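PDB 6O38: acinetobacter secreted protease CpaA, which is a secreted zinc metalloprotease, probably exported by the type II secretion system, that forms a complex with its chaperone CpaB. Local coordinates for residues A[514-525]-A[547-557]. Residues are numbered along the deposited sequence; the frame is centred on the assembly and turned at random.
Sequences IGSGFAHPLGST and VRLGEEGKIDA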
# COMPACT_ATOMS: atom_id res chain seq x y z
N ILE A 514 -20.92 12.41 -9.44
CA ILE A 514 -20.35 11.10 -9.69
C ILE A 514 -18.84 11.11 -9.45
O ILE A 514 -18.25 10.10 -9.06
CB ILE A 514 -20.70 10.62 -11.11
CG1 ILE A 514 -20.34 9.15 -11.30
CG2 ILE A 514 -20.02 11.49 -12.16
CD1 ILE A 514 -20.72 8.60 -12.65
N GLY A 515 -18.19 12.26 -9.67
CA GLY A 515 -16.78 12.40 -9.40
C GLY A 515 -16.50 12.73 -7.95
O GLY A 515 -16.18 13.87 -7.62
N SER A 516 -16.62 11.73 -7.08
CA SER A 516 -16.47 11.93 -5.65
C SER A 516 -15.70 10.77 -5.05
O SER A 516 -15.55 9.71 -5.66
CB SER A 516 -17.83 12.09 -4.96
OG SER A 516 -18.65 10.96 -5.19
N GLY A 517 -15.22 10.97 -3.82
CA GLY A 517 -14.41 9.97 -3.17
C GLY A 517 -15.22 8.82 -2.60
O GLY A 517 -16.44 8.89 -2.44
N PHE A 518 -14.51 7.74 -2.28
CA PHE A 518 -15.09 6.54 -1.69
C PHE A 518 -14.55 6.41 -0.27
O PHE A 518 -13.37 6.12 -0.08
CB PHE A 518 -14.76 5.31 -2.53
CG PHE A 518 -15.32 4.03 -1.97
CD1 PHE A 518 -16.66 3.71 -2.15
CD2 PHE A 518 -14.51 3.15 -1.28
CE1 PHE A 518 -17.18 2.53 -1.65
CE2 PHE A 518 -15.02 1.97 -0.78
CZ PHE A 518 -16.36 1.66 -0.96
N ALA A 519 -15.42 6.61 0.72
CA ALA A 519 -15.05 6.48 2.12
C ALA A 519 -15.46 5.11 2.63
O ALA A 519 -16.58 4.65 2.38
CB ALA A 519 -15.72 7.58 2.96
N HIS A 520 -14.54 4.44 3.34
CA HIS A 520 -14.80 3.09 3.83
C HIS A 520 -13.86 2.80 4.99
O HIS A 520 -12.69 3.22 4.94
CB HIS A 520 -14.60 2.06 2.71
CG HIS A 520 -15.16 0.71 3.04
ND1 HIS A 520 -14.45 -0.24 3.75
CD2 HIS A 520 -16.35 0.14 2.75
CE1 HIS A 520 -15.18 -1.33 3.88
NE2 HIS A 520 -16.34 -1.12 3.28
N PRO A 521 -14.32 2.11 6.03
CA PRO A 521 -13.43 1.83 7.17
C PRO A 521 -12.21 0.99 6.83
O PRO A 521 -11.22 1.04 7.56
CB PRO A 521 -14.35 1.10 8.16
CG PRO A 521 -15.73 1.53 7.78
CD PRO A 521 -15.70 1.68 6.29
N LEU A 522 -12.26 0.21 5.74
CA LEU A 522 -11.15 -0.64 5.34
C LEU A 522 -10.24 0.02 4.31
O LEU A 522 -9.37 -0.65 3.75
CB LEU A 522 -11.68 -1.97 4.79
CG LEU A 522 -12.47 -2.84 5.77
CD1 LEU A 522 -12.98 -4.09 5.06
CD2 LEU A 522 -11.63 -3.21 6.98
N GLY A 523 -10.43 1.31 4.05
CA GLY A 523 -9.62 2.01 3.07
C GLY A 523 -10.44 2.98 2.24
O GLY A 523 -11.47 2.62 1.67
N SER A 524 -9.98 4.23 2.17
CA SER A 524 -10.70 5.30 1.50
C SER A 524 -9.83 5.92 0.41
O SER A 524 -8.63 6.12 0.60
CB SER A 524 -11.13 6.37 2.50
OG SER A 524 -12.01 5.84 3.47
N THR A 525 -10.45 6.24 -0.72
CA THR A 525 -9.72 6.80 -1.85
C THR A 525 -9.29 8.23 -1.54
O THR A 525 -9.57 8.79 -0.47
CB THR A 525 -10.57 6.74 -3.12
OG1 THR A 525 -11.72 7.58 -2.97
CG2 THR A 525 -11.02 5.31 -3.39
N VAL A 547 -12.87 -4.90 -1.22
CA VAL A 547 -14.00 -3.98 -1.32
C VAL A 547 -13.88 -3.18 -2.61
O VAL A 547 -12.83 -2.62 -2.92
CB VAL A 547 -14.05 -3.05 -0.09
CG1 VAL A 547 -15.16 -2.03 -0.24
CG2 VAL A 547 -14.22 -3.87 1.18
N ARG A 548 -14.97 -3.14 -3.37
CA ARG A 548 -15.00 -2.34 -4.59
C ARG A 548 -14.94 -0.86 -4.25
O ARG A 548 -15.72 -0.37 -3.42
CB ARG A 548 -16.26 -2.67 -5.40
CG ARG A 548 -16.53 -1.70 -6.54
CD ARG A 548 -17.27 -2.39 -7.67
NE ARG A 548 -18.41 -3.17 -7.21
CZ ARG A 548 -18.83 -4.28 -7.80
NH1 ARG A 548 -18.21 -4.74 -8.88
NH2 ARG A 548 -19.88 -4.93 -7.32
N LEU A 549 -14.02 -0.15 -4.88
CA LEU A 549 -13.73 1.25 -4.56
C LEU A 549 -14.58 2.22 -5.38
O LEU A 549 -14.07 3.13 -6.02
CB LEU A 549 -12.25 1.53 -4.76
CG LEU A 549 -11.29 0.70 -3.90
CD1 LEU A 549 -9.84 1.08 -4.20
CD2 LEU A 549 -11.60 0.87 -2.43
N GLY A 550 -15.89 2.03 -5.35
CA GLY A 550 -16.78 2.88 -6.11
C GLY A 550 -18.09 2.17 -6.41
O GLY A 550 -18.38 1.10 -5.87
N GLU A 551 -18.87 2.80 -7.29
CA GLU A 551 -20.20 2.31 -7.64
C GLU A 551 -20.57 2.86 -9.00
O GLU A 551 -20.42 4.06 -9.25
CB GLU A 551 -21.23 2.71 -6.58
CG GLU A 551 -22.62 2.13 -6.80
CD GLU A 551 -23.51 2.31 -5.59
OE1 GLU A 551 -23.09 2.97 -4.62
OE2 GLU A 551 -24.65 1.79 -5.61
N GLU A 552 -21.06 1.99 -9.89
CA GLU A 552 -21.39 2.39 -11.25
C GLU A 552 -22.45 3.49 -11.26
O GLU A 552 -23.58 3.28 -10.82
CB GLU A 552 -21.86 1.19 -12.07
CG GLU A 552 -20.80 0.13 -12.35
CD GLU A 552 -20.57 -0.82 -11.19
OE1 GLU A 552 -21.14 -0.59 -10.11
OE2 GLU A 552 -19.82 -1.80 -11.38
N GLY A 553 -22.06 4.67 -11.77
CA GLY A 553 -22.97 5.78 -11.94
C GLY A 553 -23.15 6.69 -10.75
O GLY A 553 -23.83 7.72 -10.87
N LYS A 554 -22.57 6.36 -9.59
CA LYS A 554 -22.70 7.23 -8.42
C LYS A 554 -21.36 7.69 -7.86
O LYS A 554 -21.22 8.87 -7.54
CB LYS A 554 -23.53 6.53 -7.33
CG LYS A 554 -25.00 6.41 -7.71
CD LYS A 554 -25.89 6.11 -6.53
CE LYS A 554 -27.36 6.22 -6.92
NZ LYS A 554 -28.28 5.68 -5.88
N ILE A 555 -20.39 6.80 -7.72
CA ILE A 555 -19.08 7.15 -7.17
C ILE A 555 -18.03 6.63 -8.15
O ILE A 555 -17.66 5.45 -8.12
CB ILE A 555 -18.85 6.56 -5.77
CG1 ILE A 555 -19.96 7.02 -4.82
CG2 ILE A 555 -17.49 6.97 -5.23
CD1 ILE A 555 -19.92 6.34 -3.47
N ASP A 556 -17.56 7.51 -9.04
CA ASP A 556 -16.56 7.14 -10.05
C ASP A 556 -15.70 8.37 -10.32
O ASP A 556 -16.03 9.20 -11.18
CB ASP A 556 -17.23 6.62 -11.31
CG ASP A 556 -16.26 5.95 -12.26
OD1 ASP A 556 -15.04 5.97 -12.00
OD2 ASP A 556 -16.72 5.39 -13.28
N ALA A 557 -14.58 8.48 -9.60
CA ALA A 557 -13.69 9.61 -9.80
C ALA A 557 -12.88 9.47 -11.08
O ALA A 557 -12.62 10.46 -11.77
CB ALA A 557 -12.75 9.76 -8.60
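The backbone carbonyl O of Ile514 receives Asp556 N at 2.7 Å in a nearly straight bond (172° at the hydrogen), the one hydrogen bond between residues 514-525 and 547-557. The same oxygen takes a weak bond from Ser516 N, closing the inverse gamma turn centred on Gly515. Asp556 also occupies the N-cap position of helix 557-569, where its side chain caps a backbone N. Ile514 CA points its hydrogen at Lys554 O, and the extended Ile514 side chain carries CD1 onto the backbone of Gly553, 3.6 Å from its C.

Phe518 holds CG anti to its own N (chi1 180°) and lays one ring face over the backbone of Leu549 and Gly550: Leu549 CA stands 4.1 Å from the ring centroid, a CH-pi contact. Ile555 CD1 and Val547 CG1 approach the rim of that ring near its plane. Val547 CG1 also sits over a face of the His520 imidazole, 4.0 Å from its centroid, while Pro521 CD covers the opposite face. Leu522 N donates to His520 ND1 at 3.0 Å, a bond that would limit rotation of the ring in its type I turn.

Outside the pair, Ser536 OG hydrogen-bonds to both Ser516 O and Ala557 N, and Arg548 NH2 forms a salt bridge with Asp274 OD2. At its nearest atom, Gly517 is about 10 Å from the zinc ion. Two loop segments after the zinc-binding helix 496-504 are thus joined, probably by apolar packing as well as by the lone direct hydrogen bond and the Ser536 bridge.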